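Local coordinates for peptidase M16 domain protein (Alicyclobacillus acidocaldarius subsp. acidocaldarius DSM 446, PDB 4XEA) that is a putative metallopeptidase of family M16 that binds a metal ion and probably hydrolyses peptide bonds, at residues G131-E136 / D165-V170; E151-M156 / H160-D165. All coordinates share one frame; numbering follows the deposited sequence.

Contact 1 of 2, residues G131-E136 / D165-V170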
loop_
_atom_site.group_PDB
_atom_site.type_symbol
_atom_site.label_atom_id
_atom_site.label_comp_id
_atom_site.label_asym_id
_atom_site.label_seq_id
_atom_site.Cartn_x
_atom_site.Cartn_y
_atom_site.Cartn_z
ATOM N N GLY A 131 -0.180 25.737 -16.853
ATOM C CA GLY A 131 -0.091 26.331 -15.515
ATOM C C GLY A 131 -0.210 25.293 -14.403
ATOM O O GLY A 131 0.517 25.355 -13.387
ATOM N N ILE A 132 -1.134 24.337 -14.606
ATOM C CA ILE A 132 -1.401 23.272 -13.637
ATOM C C ILE A 132 -0.195 22.348 -13.526
ATOM O O ILE A 132 0.162 21.925 -12.434
ATOM C CB ILE A 132 -2.685 22.468 -14.002
ATOM C CG1 ILE A 132 -3.924 23.382 -13.926
ATOM C CG2 ILE A 132 -2.847 21.248 -13.101
ATOM C CD1 ILE A 132 -5.219 22.722 -14.376
ATOM N N ILE A 133 0.450 22.055 -14.654
ATOM C CA ILE A 133 1.605 21.171 -14.652
ATOM C C ILE A 133 2.845 21.888 -14.109
ATOM O O ILE A 133 3.600 21.290 -13.351
ATOM C CB ILE A 133 1.864 20.553 -16.036
ATOM C CG1 ILE A 133 0.663 19.694 -16.451
ATOM C CG2 ILE A 133 3.098 19.679 -16.001
ATOM C CD1 ILE A 133 0.693 19.297 -17.904
ATOM N N ALA A 134 3.021 23.174 -14.434
ATOM C CA ALA A 134 4.160 23.932 -13.901
ATOM C C ALA A 134 4.145 23.925 -12.380
ATOM O O ALA A 134 5.182 23.778 -11.742
ATOM C CB ALA A 134 4.162 25.344 -14.419
ATOM N N GLN A 135 2.958 24.070 -11.809
ATOM C CA GLN A 135 2.785 24.087 -10.359
ATOM C C GLN A 135 3.139 22.750 -9.731
ATOM O O GLN A 135 3.844 22.695 -8.725
ATOM C CB GLN A 135 1.338 24.447 -10.006
ATOM C CG GLN A 135 1.066 25.926 -10.069
ATOM C CD GLN A 135 1.695 26.669 -8.914
ATOM O OE1 GLN A 135 2.435 26.090 -8.112
ATOM N NE2 GLN A 135 1.394 27.960 -8.807
ATOM N N GLU A 136 2.606 21.685 -10.323
ATOM C CA GLU A 136 2.924 20.310 -9.936
ATOM C C GLU A 136 4.443 20.062 -9.964
ATOM O O GLU A 136 4.986 19.432 -9.052
ATOM C CB GLU A 136 2.188 19.337 -10.871
ATOM C CG GLU A 136 2.413 17.838 -10.599
ATOM C CD GLU A 136 2.660 17.039 -11.881
ATOM O OE1 GLU A 136 3.683 16.304 -11.920
ATOM O OE2 GLU A 136 1.846 17.147 -12.836
ATOM N N ASP A 165 12.689 14.759 -15.090
ATOM C CA ASP A 165 11.550 14.140 -14.424
ATOM C C ASP A 165 10.360 13.974 -15.400
ATOM O O ASP A 165 10.258 14.647 -16.410
ATOM C CB ASP A 165 11.132 14.909 -13.159
ATOM C CG ASP A 165 10.353 14.011 -12.151
ATOM O OD1 ASP A 165 10.184 12.749 -12.367
ATOM O OD2 ASP A 165 9.901 14.573 -11.167
ATOM N N ILE A 166 9.481 13.060 -15.061
ATOM C CA ILE A 166 8.388 12.635 -15.924
ATOM C C ILE A 166 7.520 13.766 -16.468
ATOM O O ILE A 166 7.143 13.728 -17.644
ATOM C CB ILE A 166 7.579 11.495 -15.253
ATOM C CG1 ILE A 166 8.462 10.203 -15.229
ATOM C CG2 ILE A 166 6.233 11.253 -15.975
ATOM C CD1 ILE A 166 8.028 9.210 -14.171
ATOM N N ALA A 167 7.248 14.785 -15.638
ATOM C CA ALA A 167 6.456 15.945 -16.038
ATOM C C ALA A 167 7.200 16.970 -16.917
ATOM O O ALA A 167 6.588 17.875 -17.472
ATOM C CB ALA A 167 5.865 16.640 -14.775
ATOM N N GLY A 168 8.502 16.816 -17.062
ATOM C CA GLY A 168 9.328 17.766 -17.808
ATOM C C GLY A 168 9.817 18.863 -16.897
ATOM O O GLY A 168 9.853 18.681 -15.680
ATOM N N THR A 169 10.178 20.011 -17.473
ATOM C CA THR A 169 10.490 21.227 -16.688
ATOM C C THR A 169 9.423 22.302 -16.920
ATOM O O THR A 169 8.559 22.162 -17.784
ATOM C CB THR A 169 11.894 21.801 -17.046
ATOM O OG1 THR A 169 11.916 22.202 -18.424
ATOM C CG2 THR A 169 12.998 20.760 -16.834
ATOM N N VAL A 170 9.481 23.381 -16.144
ATOM C CA VAL A 170 8.647 24.541 -16.399
ATOM C C VAL A 170 8.873 25.070 -17.831
ATOM O O VAL A 170 7.921 25.266 -18.584
ATOM C CB VAL A 170 8.910 25.658 -15.327
ATOM C CG1 VAL A 170 8.100 26.934 -15.622
ATOM C CG2 VAL A 170 8.605 25.125 -13.931
#
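Glu-136 OE1 meets the methyl group of Ala-167, with OE1 and CB 3.6 Å apart. One helix turn back, Ile-133 meets the same methyl with its CG2 branch, 4.3 Å from Ala-167 CB. That branch also faces the Ala-167 carbonyl, with CG2 4.2 Å from O. Further along the second segment, Val-170 CG1 lies 4.4 Å from Ala-134 CB on the helix, and Val-170 CG2 approaches the Ala-134 carbonyl oxygen. The contact between the two segments is apolar apart from the carboxylate and the carbonyls. Glu-136 has CG anti to the backbone N (chi1 -180°), and a bend at chi2 carries the carboxylate to the metal. It is a nickel ligand here, together with His-61 and His-65 of helix 59-66. The two histidines belong to the inverted HXXEH zinc motif of M16 peptidases, and Glu-136 is the downstream glutamate ligand. Ala-167 also touches His-61, so its small side chain packs beside two metal ligands. A type I turn from Asp-165 to Gly-168 holds Ala-167 in place, closed by Gly-168 N to Asp-165 O at 2.9 Å. Asp-165 OD1 is anchored by a salt bridge to Arg-146 on helix 144-156. After the turn, Thr-169 is the N-cap of helix 170-175, its OG1 bonded to Ser-172 N.

Contact 2 of 2, residues E151-M156 / H160-D165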
loop_
_atom_site.group_PDB
_atom_site.type_symbol
_atom_site.label_atom_id
_atom_site.label_comp_id
_atom_site.label_asym_id
_atom_site.label_seq_id
_atom_site.Cartn_x
_atom_site.Cartn_y
_atom_site.Cartn_z
ATOM N N GLU A 151 18.488 13.889 -8.148
ATOM C CA GLU A 151 19.928 14.255 -8.065
ATOM C C GLU A 151 20.811 13.063 -8.518
ATOM O O GLU A 151 21.731 13.233 -9.285
ATOM C CB GLU A 151 20.321 14.725 -6.657
ATOM C CG GLU A 151 19.802 16.101 -6.254
ATOM C CD GLU A 151 20.173 17.218 -7.251
ATOM O OE1 GLU A 151 21.217 17.109 -7.951
ATOM O OE2 GLU A 151 19.394 18.198 -7.323
ATOM N N LEU A 152 20.449 11.865 -8.086
ATOM C CA LEU A 152 21.140 10.633 -8.512
ATOM C C LEU A 152 21.096 10.476 -10.039
ATOM O O LEU A 152 22.154 10.351 -10.709
ATOM C CB LEU A 152 20.510 9.452 -7.767
ATOM C CG LEU A 152 20.991 8.007 -7.967
ATOM C CD1 LEU A 152 20.635 7.543 -9.344
ATOM C CD2 LEU A 152 22.429 7.909 -7.696
ATOM N N LEU A 153 19.899 10.574 -10.619
ATOM C CA LEU A 153 19.758 10.472 -12.071
ATOM C C LEU A 153 20.531 11.523 -12.838
ATOM O O LEU A 153 21.156 11.206 -13.913
ATOM C CB LEU A 153 18.282 10.472 -12.496
ATOM C CG LEU A 153 17.422 9.264 -12.080
ATOM C CD1 LEU A 153 15.959 9.349 -12.648
ATOM C CD2 LEU A 153 18.040 7.963 -12.576
ATOM N N ARG A 154 20.476 12.753 -12.332
ATOM C CA ARG A 154 21.166 13.867 -12.938
ATOM C C ARG A 154 22.705 13.656 -12.871
ATOM O O ARG A 154 23.412 14.007 -13.805
ATOM C CB ARG A 154 20.810 15.212 -12.310
ATOM C CG ARG A 154 19.531 15.849 -12.881
ATOM C CD ARG A 154 19.349 17.333 -12.464
ATOM N NE ARG A 154 18.940 17.575 -11.076
ATOM C CZ ARG A 154 17.678 17.582 -10.617
ATOM N NH1 ARG A 154 17.446 17.858 -9.332
ATOM N NH2 ARG A 154 16.647 17.293 -11.413
ATOM N N ALA A 155 23.162 13.040 -11.794
ATOM C CA ALA A 155 24.582 12.702 -11.649
ATOM C C ALA A 155 24.960 11.515 -12.578
ATOM O O ALA A 155 26.017 11.515 -13.243
ATOM C CB ALA A 155 24.888 12.397 -10.176
HETATM N N MSE A 156 24.088 10.517 -12.636
HETATM C CA MSE A 156 24.353 9.302 -13.377
HETATM C C MSE A 156 24.377 9.477 -14.911
HETATM O O MSE A 156 25.258 8.923 -15.579
HETATM C CB MSE A 156 23.345 8.227 -12.964
HETATM C CG MSE A 156 23.444 6.909 -13.662
HETATM SE SE MSE A 156 22.272 5.532 -12.918
HETATM C CE MSE A 156 23.091 5.302 -11.290
ATOM N N HIS A 160 20.823 11.055 -21.660
ATOM C CA HIS A 160 19.599 10.279 -21.755
ATOM C C HIS A 160 18.404 11.050 -21.115
ATOM O O HIS A 160 18.567 11.638 -20.044
ATOM C CB HIS A 160 19.768 8.917 -21.083
ATOM C CG HIS A 160 18.705 7.925 -21.454
ATOM N ND1 HIS A 160 17.392 8.051 -21.050
ATOM C CD2 HIS A 160 18.753 6.827 -22.253
ATOM C CE1 HIS A 160 16.682 7.058 -21.556
ATOM N NE2 HIS A 160 17.480 6.301 -22.291
ATOM N N PRO A 161 17.226 11.080 -21.783
ATOM C CA PRO A 161 16.074 11.786 -21.222
ATOM C C PRO A 161 15.603 11.369 -19.833
ATOM O O PRO A 161 14.914 12.171 -19.175
ATOM C CB PRO A 161 14.954 11.480 -22.231
ATOM C CG PRO A 161 15.661 11.301 -23.522
ATOM C CD PRO A 161 16.928 10.591 -23.144
ATOM N N VAL A 162 15.974 10.169 -19.382
ATOM C CA VAL A 162 15.609 9.683 -18.059
ATOM C C VAL A 162 16.102 10.662 -16.961
ATOM O O VAL A 162 15.634 10.636 -15.825
ATOM C CB VAL A 162 16.103 8.245 -17.819
ATOM C CG1 VAL A 162 17.648 8.211 -17.644
ATOM C CG2 VAL A 162 15.381 7.598 -16.574
ATOM N N ARG A 163 17.029 11.532 -17.307
ATOM C CA ARG A 163 17.556 12.493 -16.344
ATOM C C ARG A 163 16.634 13.673 -16.059
ATOM O O ARG A 163 16.886 14.437 -15.126
ATOM C CB ARG A 163 18.930 12.983 -16.774
ATOM C CG ARG A 163 18.988 13.915 -17.927
ATOM C CD ARG A 163 20.435 14.107 -18.396
ATOM N NE ARG A 163 21.311 14.591 -17.293
ATOM C CZ ARG A 163 21.353 15.840 -16.804
ATOM N NH1 ARG A 163 20.581 16.822 -17.280
ATOM N NH2 ARG A 163 22.155 16.105 -15.791
ATOM N N ILE A 164 15.593 13.821 -16.881
ATOM C CA ILE A 164 14.526 14.794 -16.684
ATOM C C ILE A 164 13.317 14.109 -16.063
ATOM O O ILE A 164 12.927 13.012 -16.474
ATOM C CB ILE A 164 14.121 15.417 -18.021
ATOM C CG1 ILE A 164 15.383 15.961 -18.706
ATOM C CG2 ILE A 164 13.121 16.587 -17.819
ATOM C CD1 ILE A 164 16.066 17.080 -17.936
ATOM N N ASP A 165 12.689 14.759 -15.090
ATOM C CA ASP A 165 11.550 14.140 -14.424
ATOM C C ASP A 165 10.360 13.974 -15.400
ATOM O O ASP A 165 10.258 14.647 -16.410
ATOM C CB ASP A 165 11.132 14.909 -13.159
ATOM C CG ASP A 165 10.353 14.011 -12.151
ATOM O OD1 ASP A 165 10.184 12.749 -12.367
ATOM O OD2 ASP A 165 9.901 14.573 -11.167
HETATM O O HOH W 1 16.491 16.865 -14.079
#
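The guanidinium of Arg-163 has Arg-154 CG over one face, 3.9 Å from Arg-163 NH2. The guanidinium of Arg-154 is turned 71° from it. The backbone N of Glu-151 lies above one face of the Arg-154 group, offset toward the rim. At its edge, in plane, are Glu-151 OE2 and a water. Arg-154 NH1 forms the salt bridge to Glu-151 OE2 at 2.8 Å, reaching it from above the carboxylate plane; Arg-147 also pairs with OE2. Arg-154 NH2 donates to the water, which in turn donates to Arg-163 O. The direct link is Arg-163 NH2 to Arg-154 O, 3.2 Å with an angle of 155° at the hydrogen. Arg-163 bends at chi3 (-57°) to bring NH2 to that carbonyl, while its NE bonds to Tyr-157 O. Arg-154 O belongs to the last turn of helix 144-156, and Tyr-157 follows directly after it. A leucine in place of Arg-163 would probably leave these two carbonyls without their side-chain donors. Beside the arginines, Leu-153 CD1 packs 3.4 Å from Val-162 O and 4.3 Å from Val-162 CG2. Val-162 N, within the 3-10 segment 161-163, donates to His-160 ND1 in the ring plane. Other side chains of the helix, Leu-152 and the selenomethionine Met-156, pack on Val-416 of strand 415-422. Tyr-315 of strand 314-321 receives Leu-153 and Met-156.

In the fold
Contact 2 (151-156 with 160-165) is nested inside the loop closed by contact 1 (131-136 with 165-170). Their centres are about 16 Å apart. Helices 123-141 and 144-156 follow each other in the chain, and the connection after the second runs back to the first. Asp-165 belongs to both contacts, and Thr-169 CG2 packs on Ile-164 CG2 at 4.3 Å. Contact 1 lies at the nickel site, beside helix 59-66. Contact 2 lies against strands of the five-stranded mixed sheet that includes 314-321 and 415-422. One continuous connection, 160-170, thus runs from the side of that sheet to the metal site. It probably ties the metal-binding part to the M16 inactive domain, which holds strand 314-321.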